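Local coordinates for ORC1-type DNA replication protein 2 (Aeropyrum pernix, PDB 1W5T) that binds ATP and DNA as an AAA+ ATPase of the Cdc6/Orc family and takes part in regulating DNA replication, at residues A214-S217 / R218-Y221; V73-V76 / S77-A80; I313-L316 / I317-T321; R394-E397 / V398-I402. All coordinates share one frame; numbering follows the deposited sequence.

Contact 1 (A214-S217 / R218-Y221). With ANP (phosphoaminophosphonic acid-adenylate ester), chain D.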
loop_
_atom_site.group_PDB
_atom_site.type_symbol
_atom_site.label_atom_id
_atom_site.label_comp_id
_atom_site.label_asym_id
_atom_site.label_seq_id
_atom_site.Cartn_x
_atom_site.Cartn_y
_atom_site.Cartn_z
ATOM N N ALA A 214 0.869 3.271 9.189
ATOM C CA ALA A 214 2.242 2.923 9.336
ATOM C C ALA A 214 2.488 2.377 10.749
ATOM O O ALA A 214 1.788 2.725 11.686
ATOM C CB ALA A 214 3.126 4.169 9.046
ATOM N N TYR A 215 3.509 1.527 10.864
ATOM C CA TYR A 215 3.816 0.810 12.092
ATOM C C TYR A 215 4.572 1.605 13.160
ATOM O O TYR A 215 5.583 2.304 12.897
ATOM C CB TYR A 215 4.612 -0.462 11.741
ATOM C CG TYR A 215 3.824 -1.522 11.000
ATOM C CD1 TYR A 215 4.175 -1.891 9.688
ATOM C CD2 TYR A 215 2.733 -2.181 11.623
ATOM C CE1 TYR A 215 3.461 -2.880 9.010
ATOM C CE2 TYR A 215 1.998 -3.175 10.936
ATOM C CZ TYR A 215 2.364 -3.505 9.643
ATOM O OH TYR A 215 1.657 -4.470 9.005
ATOM N N LYS A 216 4.095 1.483 14.387
ATOM C CA LYS A 216 4.838 1.994 15.565
ATOM C C LYS A 216 6.015 1.073 15.898
ATOM O O LYS A 216 6.085 -0.071 15.408
ATOM C CB LYS A 216 3.922 2.140 16.763
ATOM C CG LYS A 216 2.732 3.077 16.448
ATOM C CD LYS A 216 1.758 3.212 17.629
ATOM C CE LYS A 216 0.441 3.964 17.199
ATOM N NZ LYS A 216 0.449 5.413 17.639
ATOM N N SER A 217 6.927 1.556 16.729
ATOM C CA SER A 217 8.152 0.805 16.999
ATOM C C SER A 217 7.912 -0.553 17.647
ATOM O O SER A 217 8.584 -1.535 17.285
ATOM C CB SER A 217 9.173 1.649 17.794
ATOM O OG SER A 217 8.809 1.714 19.156
ATOM N N ARG A 218 6.956 -0.597 18.576
ATOM C CA ARG A 218 6.521 -1.811 19.257
ATOM C C ARG A 218 6.054 -2.893 18.252
ATOM O O ARG A 218 6.412 -4.069 18.368
ATOM C CB ARG A 218 5.350 -1.475 20.196
ATOM C CG ARG A 218 5.721 -1.197 21.634
ATOM C CD ARG A 218 4.662 -1.736 22.684
ATOM N NE ARG A 218 3.560 -2.497 22.049
ATOM C CZ ARG A 218 2.906 -3.531 22.587
ATOM N NH1 ARG A 218 3.214 -3.993 23.792
ATOM N NH2 ARG A 218 1.939 -4.121 21.898
ATOM N N GLU A 219 5.269 -2.468 17.254
ATOM C CA GLU A 219 4.824 -3.365 16.177
ATOM C C GLU A 219 5.943 -3.842 15.305
ATOM O O GLU A 219 6.002 -5.029 15.014
ATOM C CB GLU A 219 3.714 -2.740 15.363
ATOM C CG GLU A 219 2.529 -2.389 16.238
ATOM C CD GLU A 219 1.681 -1.329 15.626
ATOM O OE1 GLU A 219 0.465 -1.369 15.817
ATOM O OE2 GLU A 219 2.213 -0.480 14.911
ATOM N N LEU A 220 6.847 -2.936 14.919
ATOM C CA LEU A 220 8.018 -3.319 14.157
ATOM C C LEU A 220 8.865 -4.297 14.941
ATOM O O LEU A 220 9.429 -5.199 14.370
ATOM C CB LEU A 220 8.878 -2.104 13.724
ATOM C CG LEU A 220 8.276 -1.188 12.631
ATOM C CD1 LEU A 220 9.155 0.037 12.451
ATOM C CD2 LEU A 220 8.028 -1.965 11.284
ATOM N N TYR A 221 8.922 -4.125 16.256
ATOM C CA TYR A 221 9.689 -5.009 17.080
ATOM C C TYR A 221 9.097 -6.419 17.002
ATOM O O TYR A 221 9.804 -7.401 16.751
ATOM C CB TYR A 221 9.790 -4.533 18.539
ATOM C CG TYR A 221 10.495 -5.599 19.349
ATOM C CD1 TYR A 221 9.788 -6.655 19.902
ATOM C CD2 TYR A 221 11.907 -5.622 19.434
ATOM C CE1 TYR A 221 10.423 -7.665 20.555
ATOM C CE2 TYR A 221 12.561 -6.628 20.124
ATOM C CZ TYR A 221 11.802 -7.636 20.680
ATOM O OH TYR A 221 12.399 -8.648 21.347
HETATM P PG ANP D . 3.887 -0.909 -0.772
HETATM O O1G ANP D . 5.294 -0.811 -1.499
HETATM O O2G ANP D . 2.878 -1.647 -1.755
HETATM O O3G ANP D . 3.313 0.503 -0.327
HETATM P PB ANP D . 2.803 -2.751 1.315
HETATM O O1B ANP D . 1.884 -3.585 0.334
HETATM O O2B ANP D . 1.916 -1.724 2.080
HETATM N N3B ANP D . 4.125 -1.985 0.547
HETATM P PA ANP D . 3.831 -5.257 2.284
HETATM O O1A ANP D . 2.558 -6.173 2.602
HETATM O O2A ANP D . 4.398 -5.640 0.855
HETATM O O3A ANP D . 3.500 -3.685 2.450
HETATM O "O5'" ANP D . 4.917 -5.422 3.466
HETATM C "C5'" ANP D . 6.278 -4.967 3.546
HETATM C "C4'" ANP D . 7.060 -6.087 4.239
HETATM O "O4'" ANP D . 6.693 -6.176 5.622
HETATM C "C3'" ANP D . 6.738 -7.471 3.681
HETATM O "O3'" ANP D . 7.895 -8.254 3.773
HETATM C "C2'" ANP D . 5.691 -8.045 4.626
HETATM O "O2'" ANP D . 5.589 -9.468 4.670
HETATM C "C1'" ANP D . 6.147 -7.457 5.954
HETATM N N9 ANP D . 4.999 -7.181 6.809
HETATM C C8 ANP D . 4.161 -6.087 6.703
HETATM N N7 ANP D . 3.183 -6.106 7.641
HETATM C C5 ANP D . 3.381 -7.188 8.409
HETATM C C6 ANP D . 2.789 -7.899 9.587
HETATM N N6 ANP D . 1.690 -7.433 10.247
HETATM N N1 ANP D . 3.344 -9.068 10.009
HETATM C C2 ANP D . 4.410 -9.609 9.439
HETATM N N3 ANP D . 5.031 -9.076 8.357
HETATM C C4 ANP D . 4.539 -7.855 7.825
#

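Contact 2 (V73-V76 / S77-A80)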
loop_
_atom_site.group_PDB
_atom_site.type_symbol
_atom_site.label_atom_id
_atom_site.label_comp_id
_atom_site.label_asym_id
_atom_site.label_seq_id
_atom_site.Cartn_x
_atom_site.Cartn_y
_atom_site.Cartn_z
ATOM N N VAL A 73 -6.840 -14.170 2.686
ATOM C CA VAL A 73 -7.386 -15.071 1.719
ATOM C C VAL A 73 -6.919 -16.490 2.059
ATOM O O VAL A 73 -7.698 -17.469 1.994
ATOM C CB VAL A 73 -6.981 -14.629 0.292
ATOM C CG1 VAL A 73 -7.284 -15.719 -0.714
ATOM C CG2 VAL A 73 -7.726 -13.299 -0.060
ATOM N N LYS A 74 -5.661 -16.584 2.473
ATOM C CA LYS A 74 -5.114 -17.848 2.939
ATOM C C LYS A 74 -5.957 -18.397 4.091
ATOM O O LYS A 74 -6.383 -19.556 4.039
ATOM C CB LYS A 74 -3.627 -17.719 3.305
ATOM C CG LYS A 74 -2.919 -19.033 3.592
ATOM C CD LYS A 74 -1.416 -18.800 3.928
ATOM C CE LYS A 74 -1.162 -18.376 5.416
ATOM N NZ LYS A 74 0.181 -17.704 5.683
ATOM N N ARG A 75 -6.245 -17.565 5.083
ATOM C CA ARG A 75 -7.150 -17.961 6.180
ATOM C C ARG A 75 -8.560 -18.342 5.758
ATOM O O ARG A 75 -9.097 -19.309 6.258
ATOM C CB ARG A 75 -7.178 -16.889 7.290
ATOM C CG ARG A 75 -5.811 -16.808 8.004
ATOM C CD ARG A 75 -5.509 -18.010 8.881
ATOM N NE ARG A 75 -6.515 -18.090 9.937
ATOM C CZ ARG A 75 -7.532 -18.963 10.081
ATOM N NH1 ARG A 75 -7.746 -19.993 9.251
ATOM N NH2 ARG A 75 -8.342 -18.779 11.128
ATOM N N VAL A 76 -9.175 -17.570 4.868
ATOM C CA VAL A 76 -10.496 -17.941 4.366
ATOM C C VAL A 76 -10.438 -19.399 3.810
ATOM O O VAL A 76 -11.229 -20.280 4.180
ATOM C CB VAL A 76 -10.983 -16.933 3.322
ATOM C CG1 VAL A 76 -12.264 -17.402 2.657
ATOM C CG2 VAL A 76 -11.207 -15.576 3.988
ATOM N N SER A 77 -9.451 -19.652 2.972
ATOM C CA SER A 77 -9.217 -20.976 2.412
ATOM C C SER A 77 -9.012 -22.087 3.466
ATOM O O SER A 77 -9.662 -23.147 3.357
ATOM C CB SER A 77 -8.010 -20.928 1.470
ATOM O OG SER A 77 -8.111 -21.917 0.464
ATOM N N GLU A 78 -8.128 -21.885 4.460
ATOM C CA GLU A 78 -7.994 -22.915 5.502
ATOM C C GLU A 78 -9.319 -23.177 6.241
ATOM O O GLU A 78 -9.722 -24.346 6.395
ATOM C CB GLU A 78 -6.872 -22.695 6.532
ATOM C CG GLU A 78 -5.886 -21.568 6.299
ATOM C CD GLU A 78 -4.793 -21.461 7.401
ATOM O OE1 GLU A 78 -4.899 -22.178 8.432
ATOM O OE2 GLU A 78 -3.833 -20.636 7.220
ATOM N N ALA A 79 -9.989 -22.102 6.674
ATOM C CA ALA A 79 -11.228 -22.247 7.451
ATOM C C ALA A 79 -12.354 -22.906 6.624
ATOM O O ALA A 79 -13.157 -23.697 7.159
ATOM C CB ALA A 79 -11.680 -20.928 8.025
ATOM N N ALA A 80 -12.395 -22.614 5.332
ATOM C CA ALA A 80 -13.460 -23.156 4.513
ATOM C C ALA A 80 -13.224 -24.648 4.249
ATOM O O ALA A 80 -14.177 -25.420 4.132
ATOM C CB ALA A 80 -13.630 -22.372 3.203
#

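Contact 3 (I313-L316 / I317-T321)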
loop_
_atom_site.group_PDB
_atom_site.type_symbol
_atom_site.label_atom_id
_atom_site.label_comp_id
_atom_site.label_asym_id
_atom_site.label_seq_id
_atom_site.Cartn_x
_atom_site.Cartn_y
_atom_site.Cartn_z
ATOM N N ILE A 313 5.690 26.062 -2.474
ATOM C CA ILE A 313 5.265 26.050 -1.080
ATOM C C ILE A 313 5.813 24.842 -0.329
ATOM O O ILE A 313 6.324 24.977 0.820
ATOM C CB ILE A 313 3.736 26.112 -0.986
ATOM C CG1 ILE A 313 3.232 27.380 -1.709
ATOM C CG2 ILE A 313 3.315 26.075 0.480
ATOM C CD1 ILE A 313 1.697 27.369 -2.086
ATOM N N LEU A 314 5.742 23.681 -0.974
ATOM C CA LEU A 314 6.373 22.483 -0.432
ATOM C C LEU A 314 7.871 22.702 -0.138
ATOM O O LEU A 314 8.370 22.364 0.938
ATOM C CB LEU A 314 6.159 21.267 -1.346
ATOM C CG LEU A 314 6.651 19.916 -0.804
ATOM C CD1 LEU A 314 6.067 19.662 0.580
ATOM C CD2 LEU A 314 6.272 18.736 -1.742
ATOM N N ARG A 315 8.568 23.273 -1.106
ATOM C CA ARG A 315 9.978 23.585 -0.956
ATOM C C ARG A 315 10.244 24.470 0.263
ATOM O O ARG A 315 11.140 24.198 1.053
ATOM C CB ARG A 315 10.519 24.258 -2.222
ATOM C CG ARG A 315 12.029 24.183 -2.305
ATOM C CD ARG A 315 12.693 25.466 -2.672
ATOM N NE ARG A 315 14.015 25.232 -3.256
ATOM C CZ ARG A 315 15.170 25.475 -2.630
ATOM N NH1 ARG A 315 16.314 25.241 -3.250
ATOM N NH2 ARG A 315 15.195 25.959 -1.388
ATOM N N LEU A 316 9.427 25.500 0.425
ATOM C CA LEU A 316 9.645 26.454 1.486
ATOM C C LEU A 316 9.416 25.823 2.855
ATOM O O LEU A 316 10.186 26.045 3.790
ATOM C CB LEU A 316 8.754 27.679 1.291
ATOM C CG LEU A 316 9.085 28.653 0.162
ATOM C CD1 LEU A 316 7.852 29.462 -0.117
ATOM C CD2 LEU A 316 10.289 29.571 0.484
ATOM N N ILE A 317 8.355 25.015 2.957
ATOM C CA ILE A 317 8.057 24.274 4.171
ATOM C C ILE A 317 9.205 23.314 4.463
ATOM O O ILE A 317 9.617 23.184 5.598
ATOM C CB ILE A 317 6.721 23.556 4.031
ATOM C CG1 ILE A 317 5.581 24.581 4.059
ATOM C CG2 ILE A 317 6.553 22.476 5.100
ATOM C CD1 ILE A 317 4.143 24.014 4.072
ATOM N N ALA A 318 9.737 22.669 3.435
ATOM C CA ALA A 318 10.910 21.783 3.596
ATOM C C ALA A 318 12.150 22.513 4.100
ATOM O O ALA A 318 12.738 22.087 5.068
ATOM C CB ALA A 318 11.234 21.040 2.316
ATOM N N GLU A 319 12.548 23.618 3.478
ATOM C CA GLU A 319 13.719 24.343 3.999
ATOM C C GLU A 319 13.592 24.893 5.429
ATOM O O GLU A 319 14.567 24.960 6.138
ATOM C CB GLU A 319 14.205 25.429 3.040
ATOM C CG GLU A 319 13.248 26.568 2.822
ATOM C CD GLU A 319 13.653 27.430 1.639
ATOM O OE1 GLU A 319 13.628 28.675 1.765
ATOM O OE2 GLU A 319 13.993 26.868 0.573
ATOM N N ALA A 320 12.392 25.269 5.849
ATOM C CA ALA A 320 12.182 25.693 7.222
ATOM C C ALA A 320 12.479 24.538 8.189
ATOM O O ALA A 320 12.842 24.766 9.355
ATOM C CB ALA A 320 10.774 26.204 7.409
ATOM N N THR A 321 12.358 23.309 7.684
ATOM C CA THR A 321 12.579 22.109 8.483
ATOM C C THR A 321 14.065 21.771 8.571
ATOM O O THR A 321 14.579 21.499 9.657
ATOM C CB THR A 321 11.761 20.947 7.886
ATOM O OG1 THR A 321 10.364 21.283 7.953
ATOM C CG2 THR A 321 11.887 19.705 8.730
#

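Contact 4 (R394-E397 / V398-I402)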
loop_
_atom_site.group_PDB
_atom_site.type_symbol
_atom_site.label_atom_id
_atom_site.label_comp_id
_atom_site.label_asym_id
_atom_site.label_seq_id
_atom_site.Cartn_x
_atom_site.Cartn_y
_atom_site.Cartn_z
ATOM N N ARG A 394 16.717 15.686 0.081
ATOM C CA ARG A 394 16.417 14.864 -1.093
ATOM C C ARG A 394 15.187 15.453 -1.803
ATOM O O ARG A 394 15.177 15.596 -3.033
ATOM C CB ARG A 394 16.158 13.399 -0.705
ATOM C CG ARG A 394 17.388 12.459 -0.706
ATOM C CD ARG A 394 17.554 11.553 -1.965
ATOM N NE ARG A 394 16.355 11.454 -2.818
ATOM C CZ ARG A 394 16.352 11.399 -4.163
ATOM N NH1 ARG A 394 17.493 11.438 -4.850
ATOM N NH2 ARG A 394 15.194 11.297 -4.820
ATOM N N LEU A 395 14.173 15.826 -1.014
ATOM C CA LEU A 395 12.938 16.451 -1.516
ATOM C C LEU A 395 13.145 17.841 -2.160
ATOM O O LEU A 395 12.720 18.057 -3.303
ATOM C CB LEU A 395 11.869 16.507 -0.416
ATOM C CG LEU A 395 10.500 17.119 -0.746
ATOM C CD1 LEU A 395 9.759 16.279 -1.749
ATOM C CD2 LEU A 395 9.656 17.264 0.514
ATOM N N ILE A 396 13.785 18.768 -1.437
ATOM C CA ILE A 396 14.199 20.068 -2.012
ATOM C C ILE A 396 14.838 19.868 -3.399
ATOM O O ILE A 396 14.432 20.488 -4.369
ATOM C CB ILE A 396 15.175 20.833 -1.074
ATOM C CG1 ILE A 396 14.437 21.445 0.106
ATOM C CG2 ILE A 396 15.921 21.952 -1.813
ATOM C CD1 ILE A 396 15.300 21.636 1.318
ATOM N N GLU A 397 15.824 18.989 -3.477
ATOM C CA GLU A 397 16.451 18.635 -4.737
ATOM C C GLU A 397 15.397 18.265 -5.790
ATOM O O GLU A 397 15.281 18.952 -6.803
ATOM C CB GLU A 397 17.390 17.446 -4.519
ATOM C CG GLU A 397 18.849 17.801 -4.275
ATOM C CD GLU A 397 19.809 16.836 -4.982
ATOM O OE1 GLU A 397 20.456 16.006 -4.281
ATOM O OE2 GLU A 397 19.910 16.900 -6.241
ATOM N N VAL A 398 14.628 17.197 -5.537
ATOM C CA VAL A 398 13.628 16.675 -6.485
ATOM C C VAL A 398 12.686 17.784 -6.936
ATOM O O VAL A 398 12.455 18.002 -8.137
ATOM C CB VAL A 398 12.798 15.507 -5.868
ATOM C CG1 VAL A 398 11.752 14.989 -6.839
ATOM C CG2 VAL A 398 13.685 14.353 -5.457
ATOM N N VAL A 399 12.181 18.513 -5.954
ATOM C CA VAL A 399 11.207 19.560 -6.182
ATOM C C VAL A 399 11.748 20.649 -7.099
ATOM O O VAL A 399 11.052 21.065 -8.044
ATOM C CB VAL A 399 10.648 20.090 -4.829
ATOM C CG1 VAL A 399 9.748 21.294 -5.009
ATOM C CG2 VAL A 399 9.886 18.957 -4.143
ATOM N N ASP A 400 12.987 21.087 -6.854
ATOM C CA ASP A 400 13.570 22.142 -7.698
ATOM C C ASP A 400 13.571 21.775 -9.187
ATOM O O ASP A 400 13.137 22.596 -10.012
ATOM C CB ASP A 400 14.983 22.539 -7.274
ATOM C CG ASP A 400 14.999 23.384 -6.020
ATOM O OD1 ASP A 400 14.061 24.190 -5.824
ATOM O OD2 ASP A 400 15.912 23.302 -5.169
ATOM N N ASN A 401 14.039 20.559 -9.507
ATOM C CA ASN A 401 14.110 20.069 -10.890
ATOM C C ASN A 401 12.722 19.988 -11.549
ATOM O O ASN A 401 12.573 20.212 -12.737
ATOM C CB ASN A 401 14.886 18.731 -11.011
ATOM C CG ASN A 401 16.361 18.813 -10.469
ATOM O OD1 ASN A 401 16.951 19.902 -10.347
ATOM N ND2 ASN A 401 16.941 17.642 -10.133
ATOM N N ILE A 402 11.703 19.714 -10.758
ATOM C CA ILE A 402 10.363 19.565 -11.287
ATOM C C ILE A 402 9.812 20.946 -11.588
ATOM O O ILE A 402 9.124 21.143 -12.603
ATOM C CB ILE A 402 9.483 18.757 -10.314
ATOM C CG1 ILE A 402 10.059 17.338 -10.179
ATOM C CG2 ILE A 402 8.074 18.702 -10.802
ATOM C CD1 ILE A 402 9.346 16.413 -9.181
#

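Contact 1 (A214-S217 / R218-Y221)
Glu219 OE2 takes the backbone amide of Lys216 at 2.8 Å from N to OE2, met almost along the C-O direction though the N-H bends to 150°. The same oxygen lies 3.7 Å from Tyr215 CD2, at the edge of the ring and in its plane, with the carboxylate turned 88° against the ring. Setting CG beside its own backbone N (chi1 -58°) and extending the chain beyond it carries the Glu219 carboxylate back over the helix start, while OE1 makes a salt bridge with Arg27. Lys216 is the N-cap of helix 217-231, and the glutamate at the third position into the helix accepts the N-cap amide, as in half of a capping box; the reciprocal bond is absent because lysine offers no side-chain acceptor, and its aliphatic chain runs outward instead. Behind the cap the first helical bonds follow, Leu220 N to Lys216 O (3.0 Å) and Tyr221 N to Ser217 O.

This turn leads from strand 206-212 into the lid of the AAA+ module, and Tyr215 uses it to reach the nucleotide. Its hydroxyl donates to N7 of the adenine of ANP, with OH and N7 2.6 Å apart. Leu220 steadies the root of the side chain: its CD2 packs on Tyr215 CB at 3.8 Å, and Leu220 also touches Ala259 and Ala262 of helix 259-275. A phenylalanine here would keep this packing but would probably cost adenine N7 the hydroxyl donor that Tyr215 gives it. At the first turn Ser217 N bonds to Asp252 OD2, and Ser217 OG makes a weak bond to Lys253 NZ.

Contact 2 (V73-V76 / S77-A80)
Glu78 reaches back along its helix to Arg75 and Lys74, and its chain can be followed outward. CB lies 3.9 Å from Arg75 NH1, at the edge of the guanidinium and in its plane. A nearly eclipsed chi1 (-8°) brings CG close to the backbone, 3.1 Å from Lys74 O, a setting that may reflect a lattice contact or the limits of the model. At the tip OE2 rests on the aliphatic part of Arg75, 3.5 Å from CD, with Lys74 CE a little farther off. OE1 faces Arg75 NH1 at 3.7 Å, a long salt bridge between planes inclined by 62°.

The backbone beneath is regular α-helix, with Glu78 N bonded to Lys74 O at 2.9 Å. Helix 65-82 is the one that follows the P-loop of the AAA+ fold, and its buried faces carry smaller residues, which let it lie close to its neighbours. Val73 and Val76 pack against strand 139-145, Val76, Ala79 and Ala80 touch helix 28-43, and Ser77 OG bonds to Val87 O. An alanine in place of Arg75 would probably leave the Glu78 carboxylate without this cationic neighbour and freer to turn. Lys74 NZ stays 5.2 Å from Glu78 OE2, too far for a salt bridge.

Contact 3 (I313-L316 / I317-T321)
Four successive backbone bonds of α-helical kind join residues 313-316 to 317-320, among them Ile317 N to Ile313 O and Glu319 N to Arg315 O, each 2.9 Å. The turns belong to helix 308-322 of the C-terminal winged-helix domain, whose buried sides call for aliphatic residues. Ile313 CG2 meets Ile317 CD1 at 4.2 Å, and this pair faces helices 330-345 and 352-364, touching Leu333, Tyr358 and Leu359. Ala318, with only a methyl group, fits beside Leu386 of strand 382-386 and Ile396 of helix 392-408.

The polar side is carried by Arg315 and Glu319, one turn apart. Arg315 CG stands opposite the backbone N (chi1 -161°), and the bent chain brings NH2 to Glu319 OE2 at 2.5 Å, a salt bridge whose very short length makes the exact value doubtful. OE2 approaches the guanidinium at its edge, the carboxylate standing 83° to that plane. Arg315 NH1 makes a second salt bridge, to Asp400, so that the group is held by acids from two helices. Alongside Glu319, pointing the same way, Leu316 sets CD2 3.7 Å from OE1. One turn after Ile317, Thr321 OG1 donates back to Ile317 O at 3.1 Å.

Contact 4 (R394-E397 / V398-I402)
The backbone contributes three good helical bonds: Val398 N reaches Arg394 O at 3.0 Å, Val399 N reaches Leu395 O at 2.7 Å, and Asp400 N reaches Ile396 O at 2.9 Å. The fourth, Asn401 N to Glu397 O, is weak at 3.4 Å.

Apolar contact is made chiefly by Leu395 and Val399. A fully extended chi1 (-180°) directs CD1 of Leu395 onto Val399 CG2 at 3.6 Å, two branched chains suited to a buried face. Arg394 combines a charged end with an apolar contact, since NH2 of its folded chain lies 3.5 Å from Val398 CG2.

Among polar groups, Asp400 runs beside Ile396, both pointing the same way, and its OD2 rests 3.6 Å from Ile396 CG2. OD2 also lies 3.3 Å from Ile396 O, two acceptors with no bond between them; the opposing charge of Arg315 NH1, bound to OD2, probably offsets this. Glu397 and Asn401 suit the exposed side of the helix.

Helix 392-408 packs against helices 300-304 and 308-322: Leu395, Val398 and Val399 meet Leu303 of the former, while Ile396 fits against Leu322 of the latter.

Overall arrangement
Contacts 1 and 2 lie in the ATPase region, and contacts 3 and 4 sit together at the C-terminal end. Contact 1 touches the nucleotide itself, its Tyr215 side chain about 8 Å from that of Arg227, another ATP-binding residue, and about 11 Å from the magnesium ion. Contact 2 lies on the helix after the P-loop, with the Lys74 side chain about 10 Å from ANP; its centre is about 26 Å from that of contact 1. Contacts 3 and 4, far from the nucleotide, have centres about 11 Å apart and touch directly: Arg315 NH1 meets Asp400 OD2 at 2.8 Å, and Ala318 CB packs on Ile396 CG1 at 3.9 Å. Contact 2 is about 48 Å from contact 3, centre to centre, across the chain's middle.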